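Local coordinates for PlaB phospholipase (Legionella pneumophila, PDB 6ZTI), which probably hydrolyses phospholipids as an alpha/beta-hydrolase virulence enzyme of Legionella, with its activity controlled by NAD(H)-mediated tetramerization, at residues E167-D171 against N384-K390; F345-R351 against V455-R461. One frame throughout, in Å; residues are numbered along the deposited sequence.

Interaction 1 of 2, residues E167-D171 against N384-K390; sequences ELGSD and NLNNRGK
The linker between helices 160-166 and 171-180 meets the turn joining strands 378-383 and 390-396, G169 and K390 coming closest (CA-CA 5.0 Å). E167-S170 form a type II beta turn with G169 at positive phi (76°), closed by S170 N to E167 O, 2.9 Å; N387-K390 form a type I turn. E167, N384 and K390 anchor the contact. The E167 side chain (chi1 t, chi2 t) extends toward the turn, its OE2 accepting from L385 N at 2.8 Å, and Q140 also bonds this carboxylate. N384 (chi1 t) sends ND2 to L168 O, 2.9 Å, while its OD1 takes N386 N (2.8 Å) and N387 N (3.0 Å) in an Asx turn and Asx motif. K390, m at all four chi angles, curls until NZ reaches G169 O at 2.9 Å; its salt bridge to D171 OD1 is long, 3.7 Å. N387 ND2 bonds D171 OD1 at 2.9 Å and OD2 at 3.1 Å. One water links E167 OE1 with N384 ND2 and N386 ND2, and another links D171 OD1 with K390 NZ. Directional polar bonds, mostly buried, thus join a loop before a helix to a turn before a strand: three set side chain against backbone, and N387-D171 pairs side chains.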
ATOM      1  N   GLU B 167       0.427 -19.310   5.976  1.00  8.30           N
ATOM      2  CA  GLU B 167      -0.772 -18.700   5.413  1.00 11.74           C
ATOM      3  C   GLU B 167      -1.418 -19.637   4.403  1.00 11.53           C
ATOM      4  O   GLU B 167      -0.745 -20.182   3.526  1.00 13.14           O
ATOM      5  CB  GLU B 167      -0.425 -17.360   4.754  1.00 10.47           C
ATOM      6  CG  GLU B 167      -1.654 -16.499   4.374  1.00 18.18           C
ATOM      7  CD  GLU B 167      -1.294 -15.148   3.738  1.00 17.43           C
ATOM      8  OE1 GLU B 167      -0.093 -14.856   3.541  1.00 17.80           O
ATOM      9  OE2 GLU B 167      -2.217 -14.371   3.423  1.00 13.37           O
ATOM     10  N   LEU B 168      -2.730 -19.835   4.541  1.00  9.74           N
ATOM     11  CA  LEU B 168      -3.466 -20.601   3.548  1.00 17.69           C
ATOM     12  C   LEU B 168      -3.145 -20.072   2.157  1.00 10.34           C
ATOM     13  O   LEU B 168      -3.052 -18.862   1.946  1.00  9.71           O
ATOM     14  CB  LEU B 168      -4.964 -20.521   3.831  1.00 13.16           C
ATOM     15  CG  LEU B 168      -5.429 -21.162   5.144  1.00  9.40           C
ATOM     16  CD1 LEU B 168      -6.903 -20.880   5.332  1.00  9.75           C
ATOM     17  CD2 LEU B 168      -5.203 -22.647   5.175  1.00  6.88           C
ATOM     18  N   GLY B 169      -2.935 -20.989   1.218  1.00  6.72           N
ATOM     19  CA  GLY B 169      -2.586 -20.611  -0.136  1.00 12.76           C
ATOM     20  C   GLY B 169      -1.158 -20.157  -0.335  1.00 11.84           C
ATOM     21  O   GLY B 169      -0.830 -19.659  -1.416  1.00 10.43           O
ATOM     22  N   SER B 170      -0.298 -20.321   0.665  1.00  6.12           N
ATOM     23  CA  SER B 170       1.083 -19.875   0.562  1.00 11.92           C
ATOM     24  C   SER B 170       1.791 -20.523  -0.622  1.00  6.71           C
ATOM     25  O   SER B 170       1.680 -21.728  -0.848  1.00  8.64           O
ATOM     26  CB  SER B 170       1.823 -20.222   1.854  1.00 14.10           C
ATOM     27  OG  SER B 170       3.214 -20.134   1.687  1.00 24.57           O
ATOM     28  N   ASP B 171       2.561 -19.724  -1.359  1.00  6.89           N
ATOM     29  CA  ASP B 171       3.377 -20.298  -2.425  1.00 11.49           C
ATOM     30  C   ASP B 171       4.412 -21.273  -1.874  1.00  9.39           C
ATOM     31  O   ASP B 171       4.770 -22.245  -2.548  1.00  7.31           O
ATOM     32  CB  ASP B 171       4.060 -19.189  -3.224  1.00 14.40           C
ATOM     33  CG  ASP B 171       3.084 -18.429  -4.142  1.00 20.00           C
ATOM     34  OD1 ASP B 171       2.154 -19.056  -4.694  1.00 27.42           O
ATOM     35  OD2 ASP B 171       3.252 -17.199  -4.312  1.00 24.19           O
ATOM     36  N   ASN B 384      -5.022 -15.490  -0.252  1.00 12.88           N
ATOM     37  CA  ASN B 384      -3.675 -15.214   0.220  1.00  9.87           C
ATOM     38  C   ASN B 384      -3.305 -13.762  -0.069  1.00 14.42           C
ATOM     39  O   ASN B 384      -3.562 -13.234  -1.158  1.00 13.08           O
ATOM     40  CB  ASN B 384      -2.685 -16.168  -0.442  1.00  8.76           C
ATOM     41  CG  ASN B 384      -1.288 -16.080   0.167  1.00 12.22           C
ATOM     42  OD1 ASN B 384      -0.481 -15.242  -0.220  1.00 13.49           O
ATOM     43  ND2 ASN B 384      -1.011 -16.938   1.135  1.00 10.27           N
ATOM     44  N   LEU B 385      -2.703 -13.114   0.923  1.00 12.73           N
ATOM     45  CA  LEU B 385      -2.365 -11.702   0.794  1.00 20.52           C
ATOM     46  C   LEU B 385      -1.118 -11.464  -0.041  1.00 19.67           C
ATOM     47  O   LEU B 385      -0.951 -10.363  -0.575  1.00 15.59           O
ATOM     48  CB  LEU B 385      -2.173 -11.083   2.182  1.00 18.06           C
ATOM     49  CG  LEU B 385      -3.374 -11.171   3.129  1.00 18.96           C
ATOM     50  CD1 LEU B 385      -3.059 -10.456   4.452  1.00 28.61           C
ATOM     51  CD2 LEU B 385      -4.617 -10.586   2.496  1.00 22.78           C
ATOM     52  N   ASN B 386      -0.236 -12.455  -0.159  1.00 16.88           N
ATOM     53  CA  ASN B 386       0.958 -12.305  -0.982  1.00 16.35           C
ATOM     54  C   ASN B 386       0.724 -12.710  -2.434  1.00 17.99           C
ATOM     55  O   ASN B 386       1.387 -12.179  -3.329  1.00 21.06           O
ATOM     56  CB  ASN B 386       2.099 -13.128  -0.378  1.00 14.95           C
ATOM     57  CG  ASN B 386       2.586 -12.563   0.950  1.00 24.55           C
ATOM     58  OD1 ASN B 386       2.854 -11.367   1.066  1.00 27.23           O
ATOM     59  ND2 ASN B 386       2.706 -13.424   1.955  1.00 25.18           N
ATOM     60  N   ASN B 387      -0.209 -13.625  -2.693  1.00 18.28           N
ATOM     61  CA  ASN B 387      -0.512 -14.092  -4.044  1.00 12.69           C
ATOM     62  C   ASN B 387      -2.029 -14.168  -4.172  1.00 13.92           C
ATOM     63  O   ASN B 387      -2.646 -15.101  -3.653  1.00 13.78           O
ATOM     64  CB  ASN B 387       0.132 -15.455  -4.311  1.00 15.89           C
ATOM     65  CG  ASN B 387      -0.068 -15.930  -5.729  1.00 23.33           C
ATOM     66  OD1 ASN B 387      -0.913 -15.407  -6.465  1.00 16.76           O
ATOM     67  ND2 ASN B 387       0.704 -16.935  -6.124  1.00 17.75           N
ATOM     68  N   ARG B 388      -2.634 -13.221  -4.896  1.00 15.76           N
ATOM     69  CA  ARG B 388      -4.089 -13.187  -5.003  0.55 16.47           C
ATOM     70  C   ARG B 388      -4.648 -14.257  -5.927  1.00 16.42           C
ATOM     71  O   ARG B 388      -5.872 -14.423  -5.987  1.00 17.48           O
ATOM     72  CB  ARG B 388      -4.536 -11.810  -5.471  0.55 21.18           C
ATOM     73  CG  ARG B 388      -4.238 -10.723  -4.457  0.55 20.00           C
ATOM     74  CD  ARG B 388      -4.491  -9.348  -5.036  0.55 27.65           C
ATOM     75  NE  ARG B 388      -3.289  -8.789  -5.652  0.55 29.55           N
ATOM     76  CZ  ARG B 388      -3.269  -7.681  -6.381  0.55 26.17           C
ATOM     77  NH1 ARG B 388      -4.389  -7.008  -6.608  0.55 32.52           N
ATOM     78  NH2 ARG B 388      -2.126  -7.250  -6.892  0.55 28.11           N
ATOM     79  N   GLY B 389      -3.800 -14.979  -6.640  1.00 11.38           N
ATOM     80  CA  GLY B 389      -4.249 -16.144  -7.363  1.00 15.18           C
ATOM     81  C   GLY B 389      -4.385 -17.375  -6.499  1.00 14.93           C
ATOM     82  O   GLY B 389      -4.538 -18.478  -7.021  1.00 16.95           O
ATOM     83  N   LYS B 390      -4.278 -17.233  -5.182  1.00 14.89           N
ATOM     84  CA  LYS B 390      -4.378 -18.361  -4.267  1.00 13.31           C
ATOM     85  C   LYS B 390      -5.590 -18.154  -3.373  1.00 10.20           C
ATOM     86  O   LYS B 390      -5.647 -17.188  -2.604  1.00  9.88           O
ATOM     87  CB  LYS B 390      -3.099 -18.523  -3.448  1.00 14.60           C
ATOM     88  CG  LYS B 390      -1.854 -18.687  -4.306  1.00 10.90           C
ATOM     89  CD  LYS B 390      -1.890 -19.888  -5.243  1.00 16.78           C
ATOM     90  CE  LYS B 390      -1.865 -21.190  -4.501  1.00 13.23           C
ATOM     91  NZ  LYS B 390      -0.584 -21.411  -3.774  1.00 15.73           N
TER
HETATM   92  O   HOH W   1       1.846 -16.492   2.070  1.00  5.99           O
HETATM   93  O   HOH W   2      -0.776 -23.095  -1.075  1.00 10.22           O
HETATM   94  O   HOH W   3       1.408 -21.238  -5.494  1.00 15.44           O
HETATM   95  O   HOH W   4       2.525 -16.918  -0.702  1.00 17.08           O

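Interaction 2 of 2, residues F345-R351 against V455-R461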
ATOM      1  N   PHE B 345      -7.114 -23.306  -4.413  1.00  8.19           N
ATOM      2  CA  PHE B 345      -7.105 -23.009  -5.841  1.00  6.12           C
ATOM      3  C   PHE B 345      -5.876 -22.189  -6.188  1.00  8.64           C
ATOM      4  O   PHE B 345      -5.520 -21.238  -5.483  1.00  9.29           O
ATOM      5  CB  PHE B 345      -8.346 -22.232  -6.297  1.00  7.79           C
ATOM      6  CG  PHE B 345      -9.646 -22.974  -6.141  1.00 11.74           C
ATOM      7  CD1 PHE B 345     -10.126 -23.784  -7.145  1.00 13.24           C
ATOM      8  CD2 PHE B 345     -10.416 -22.800  -5.009  1.00  9.40           C
ATOM      9  CE1 PHE B 345     -11.323 -24.436  -6.998  1.00 10.57           C
ATOM     10  CE2 PHE B 345     -11.607 -23.455  -4.854  1.00 14.04           C
ATOM     11  CZ  PHE B 345     -12.066 -24.267  -5.848  1.00 10.77           C
ATOM     12  N   ARG B 346      -5.238 -22.571  -7.287  1.00 11.52           N
ATOM     13  CA  ARG B 346      -4.135 -21.839  -7.883  1.00  8.93           C
ATOM     14  C   ARG B 346      -4.531 -21.506  -9.307  1.00 10.81           C
ATOM     15  O   ARG B 346      -4.716 -22.412 -10.126  1.00  9.93           O
ATOM     16  CB  ARG B 346      -2.860 -22.666  -7.861  1.00  8.66           C
ATOM     17  CG  ARG B 346      -1.663 -21.900  -8.335  1.00 13.21           C
ATOM     18  CD  ARG B 346      -0.502 -22.819  -8.602  1.00 14.40           C
ATOM     19  NE  ARG B 346       0.725 -22.065  -8.811  1.00 21.71           N
ATOM     20  CZ  ARG B 346       1.788 -22.546  -9.439  1.00 18.83           C
ATOM     21  NH1 ARG B 346       1.772 -23.786  -9.921  1.00 20.14           N
ATOM     22  NH2 ARG B 346       2.867 -21.791  -9.571  1.00 33.65           N
ATOM     23  N   LEU B 347      -4.661 -20.218  -9.593  1.00  9.05           N
ATOM     24  CA  LEU B 347      -5.104 -19.726 -10.892  1.00 14.17           C
ATOM     25  C   LEU B 347      -3.935 -19.114 -11.647  1.00 15.96           C
ATOM     26  O   LEU B 347      -3.387 -18.086 -11.229  1.00 17.78           O
ATOM     27  CB  LEU B 347      -6.209 -18.688 -10.711  1.00 16.65           C
ATOM     28  CG  LEU B 347      -7.524 -18.822 -11.471  1.00 39.85           C
ATOM     29  CD1 LEU B 347      -7.337 -19.484 -12.832  1.00 27.37           C
ATOM     30  CD2 LEU B 347      -8.534 -19.572 -10.613  1.00 36.08           C
ATOM     31  N   ILE B 348      -3.595 -19.705 -12.790  1.00 13.08           N
ATOM     32  CA  ILE B 348      -2.484 -19.260 -13.614  1.00 16.87           C
ATOM     33  C   ILE B 348      -2.929 -19.242 -15.072  1.00 18.14           C
ATOM     34  O   ILE B 348      -4.050 -19.640 -15.410  1.00 16.52           O
ATOM     35  CB  ILE B 348      -1.241 -20.156 -13.442  1.00 15.98           C
ATOM     36  CG1 ILE B 348      -1.616 -21.617 -13.684  1.00 15.12           C
ATOM     37  CG2 ILE B 348      -0.661 -19.998 -12.032  1.00 18.43           C
ATOM     38  CD1 ILE B 348      -0.419 -22.556 -13.744  1.00 21.07           C
ATOM     39  N   ASP B 349      -2.040 -18.756 -15.938  1.00 15.89           N
ATOM     40  CA  ASP B 349      -2.233 -18.831 -17.378  1.00 15.12           C
ATOM     41  C   ASP B 349      -1.008 -19.469 -17.997  1.00 11.40           C
ATOM     42  O   ASP B 349      -0.025 -19.770 -17.314  1.00 21.87           O
ATOM     43  CB  ASP B 349      -2.544 -17.466 -18.001  1.00 11.09           C
ATOM     44  CG  ASP B 349      -1.335 -16.531 -18.103  1.00 20.34           C
ATOM     45  OD1 ASP B 349      -0.157 -16.956 -18.006  1.00 17.31           O
ATOM     46  OD2 ASP B 349      -1.596 -15.322 -18.299  1.00 23.26           O
ATOM     47  N   ASP B 350      -1.082 -19.687 -19.301  1.00 12.04           N
ATOM     48  CA  ASP B 350      -0.065 -20.439 -20.022  1.00 16.64           C
ATOM     49  C   ASP B 350       1.170 -19.616 -20.359  1.00 20.68           C
ATOM     50  O   ASP B 350       2.053 -20.131 -21.051  1.00 19.56           O
ATOM     51  CB  ASP B 350      -0.650 -21.024 -21.306  1.00 12.60           C
ATOM     52  CG  ASP B 350      -1.236 -19.968 -22.233  1.00 21.72           C
ATOM     53  OD1 ASP B 350      -1.667 -18.898 -21.760  1.00 17.17           O
ATOM     54  OD2 ASP B 350      -1.291 -20.233 -23.450  1.00 23.71           O
ATOM     55  N   ARG B 351       1.261 -18.374 -19.881  1.00 20.21           N
ATOM     56  CA  ARG B 351       2.422 -17.526 -20.123  1.00 20.72           C
ATOM     57  C   ARG B 351       3.175 -17.212 -18.841  1.00 22.71           C
ATOM     58  O   ARG B 351       4.056 -16.347 -18.848  1.00 46.45           O
ATOM     59  CB  ARG B 351       2.002 -16.221 -20.814  1.00 20.19           C
ATOM     60  CG  ARG B 351       1.134 -16.416 -22.043  1.00 24.20           C
ATOM     61  CD  ARG B 351       1.842 -17.256 -23.088  1.00 23.63           C
ATOM     62  NE  ARG B 351       3.026 -16.590 -23.632  1.00 21.07           N
ATOM     63  CZ  ARG B 351       4.062 -17.221 -24.182  1.00 41.40           C
ATOM     64  NH1 ARG B 351       4.090 -18.549 -24.253  1.00 32.37           N
ATOM     65  NH2 ARG B 351       5.084 -16.520 -24.652  1.00 38.01           N
ATOM     66  N   VAL B 455      -5.953 -27.524  -6.440  1.00  9.72           N
ATOM     67  CA  VAL B 455      -6.573 -27.404  -7.753  1.00  9.56           C
ATOM     68  C   VAL B 455      -5.821 -26.317  -8.501  1.00  7.31           C
ATOM     69  O   VAL B 455      -5.954 -25.130  -8.188  1.00  8.68           O
ATOM     70  CB  VAL B 455      -8.069 -27.080  -7.661  1.00 10.08           C
ATOM     71  CG1 VAL B 455      -8.705 -27.039  -9.063  1.00 14.71           C
ATOM     72  CG2 VAL B 455      -8.798 -28.107  -6.783  1.00  8.84           C
ATOM     73  N   GLU B 456      -5.033 -26.713  -9.485  1.00  7.59           N
ATOM     74  CA  GLU B 456      -4.319 -25.759 -10.321  1.00 10.72           C
ATOM     75  C   GLU B 456      -5.096 -25.591 -11.619  1.00  9.03           C
ATOM     76  O   GLU B 456      -5.242 -26.546 -12.383  1.00 13.91           O
ATOM     77  CB  GLU B 456      -2.893 -26.224 -10.604  1.00 17.33           C
ATOM     78  CG  GLU B 456      -2.111 -25.258 -11.468  1.00 14.03           C
ATOM     79  CD  GLU B 456      -0.694 -25.726 -11.732  1.00 23.34           C
ATOM     80  OE1 GLU B 456       0.168 -25.542 -10.852  1.00 22.25           O
ATOM     81  OE2 GLU B 456      -0.450 -26.289 -12.820  1.00 30.19           O
ATOM     82  N   ILE B 457      -5.589 -24.385 -11.873  1.00  9.60           N
ATOM     83  CA  ILE B 457      -6.337 -24.099 -13.095  1.00 11.22           C
ATOM     84  C   ILE B 457      -5.481 -23.187 -13.968  1.00  9.87           C
ATOM     85  O   ILE B 457      -5.127 -22.074 -13.557  1.00 12.82           O
ATOM     86  CB  ILE B 457      -7.705 -23.473 -12.789  1.00 16.39           C
ATOM     87  CG1 ILE B 457      -8.559 -24.428 -11.940  1.00  9.07           C
ATOM     88  CG2 ILE B 457      -8.413 -23.126 -14.097  1.00 12.47           C
ATOM     89  CD1 ILE B 457      -9.620 -23.766 -11.182  1.00 22.41           C
ATOM     90  N   MET B 458      -5.129 -23.664 -15.161  1.00 12.34           N
ATOM     91  CA  MET B 458      -4.344 -22.895 -16.122  1.00 17.88           C
ATOM     92  C   MET B 458      -5.234 -22.504 -17.301  1.00 15.12           C
ATOM     93  O   MET B 458      -5.672 -23.370 -18.071  1.00 11.96           O
ATOM     94  CB  MET B 458      -3.139 -23.693 -16.614  1.00 12.04           C
ATOM     95  CG  MET B 458      -2.224 -22.878 -17.539  1.00 17.45           C
ATOM     96  SD  MET B 458      -1.072 -23.857 -18.506  1.00 25.45           S
ATOM     97  CE  MET B 458       0.224 -24.136 -17.309  1.00 38.19           C
ATOM     98  N   LEU B 459      -5.467 -21.201 -17.462  1.00 10.67           N
ATOM     99  CA  LEU B 459      -6.232 -20.661 -18.579  1.00  8.48           C
ATOM    100  C   LEU B 459      -5.315 -20.262 -19.726  1.00 15.51           C
ATOM    101  O   LEU B 459      -4.138 -19.953 -19.526  1.00 16.33           O
ATOM    102  CB  LEU B 459      -7.038 -19.438 -18.132  1.00  8.53           C
ATOM    103  CG  LEU B 459      -8.001 -19.604 -16.955  1.00 16.57           C
ATOM    104  CD1 LEU B 459      -8.822 -18.365 -16.776  1.00 21.92           C
ATOM    105  CD2 LEU B 459      -8.905 -20.796 -17.175  1.00 11.70           C
ATOM    106  N   GLN B 460      -5.873 -20.262 -20.937  1.00 11.26           N
ATOM    107  CA  GLN B 460      -5.146 -19.808 -22.115  1.00 15.18           C
ATOM    108  C   GLN B 460      -5.258 -18.292 -22.213  1.00 11.53           C
ATOM    109  O   GLN B 460      -6.359 -17.735 -22.147  1.00 12.45           O
ATOM    110  CB  GLN B 460      -5.701 -20.443 -23.387  1.00 11.73           C
ATOM    111  CG  GLN B 460      -5.333 -21.899 -23.595  1.00 18.18           C
ATOM    112  CD  GLN B 460      -5.889 -22.447 -24.890  1.00 37.52           C
ATOM    113  OE1 GLN B 460      -7.006 -22.110 -25.291  1.00 40.73           O
ATOM    114  NE2 GLN B 460      -5.112 -23.290 -25.559  1.00 42.91           N
ATOM    115  N   ARG B 461      -4.121 -17.627 -22.351  1.00 10.64           N
ATOM    116  CA  ARG B 461      -4.106 -16.187 -22.570  1.00 10.21           C
ATOM    117  C   ARG B 461      -4.357 -15.943 -24.055  1.00 14.10           C
ATOM    118  O   ARG B 461      -3.565 -16.353 -24.909  1.00 12.07           O
ATOM    119  CB  ARG B 461      -2.786 -15.596 -22.101  1.00 13.14           C
ATOM    120  CG  ARG B 461      -2.733 -14.073 -22.163  1.00 15.74           C
ATOM    121  CD  ARG B 461      -1.442 -13.566 -21.574  1.00 22.59           C
ATOM    122  NE  ARG B 461      -1.277 -12.125 -21.732  1.00 21.14           N
ATOM    123  CZ  ARG B 461      -1.806 -11.213 -20.920  1.00 24.91           C
ATOM    124  NH1 ARG B 461      -2.562 -11.573 -19.893  1.00 26.64           N
ATOM    125  NH2 ARG B 461      -1.583  -9.929 -21.139  1.00 17.07           N
TER
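Backbone hydrogen bonds pair the strands in parallel, F345 with V455 through D349 with L459, their axes 4.4 Å apart and crossing at -23°. R346 N donates to V455 O (2.8 Å) and R346 O accepts from I457 N (2.8 Å); I348 N donates to I457 O and I348 O accepts from L459 N, both 2.9 Å. Beyond, D350 N to L459 O (3.1 Å) is weak, but D350 OD1 takes R461 N at 2.8 Å, so a side chain continues the pairing where strand 345-349 ends. D349 OD1 accepts R351 N at 2.7 Å, an Asx turn. Apolar F345, L347, V455, I457 and L459 share one face, joined at its end by D349, whose OD2 bonds Y431: F345 CD1 lies 3.9 Å from V455 CB, and L347 CD1 4.0 Å from I457 CG2. F415 meets the F345 ring edge-to-face. The other face mixes the R346 NH1-E456 OE1 salt bridge (2.6 Å) with I348 CG1 packed 3.9 Å from M458 CB. At the D350 end, R351 and R461 form salt bridges with D70 and D71 of the second subunit. R346 and I348 each bond the residues flanking their bridge partner, the parallel-strand pattern, within a mixed sheet where 340-349 also pairs with 390-396, and 452-463 with 231-238 and 429-439.

How the interactions relate
Their centres 14 Å apart, the two contacts alternate along the chain: 167-171, 345-351, 384-390, then 455-461. Strand 390-396, which begins at K390, runs antiparallel to strand 340-349, so interaction 1 abuts one edge of that strand while interaction 2 occupies the other. They touch directly: G389 O lies 3.1 Å from L347 N, a probable hydrogen bond, and K390 CD packs 3.7 Å from R346 CG. Interaction 1 thereby ties a linker between helices of the N-terminal part to the mixed sheet, in which interaction 2 pairs two inner strands. Both lie near bound thio-NAD, about 7 Å from the side chains of L385 and F345, and interaction 2 reaches the second subunit.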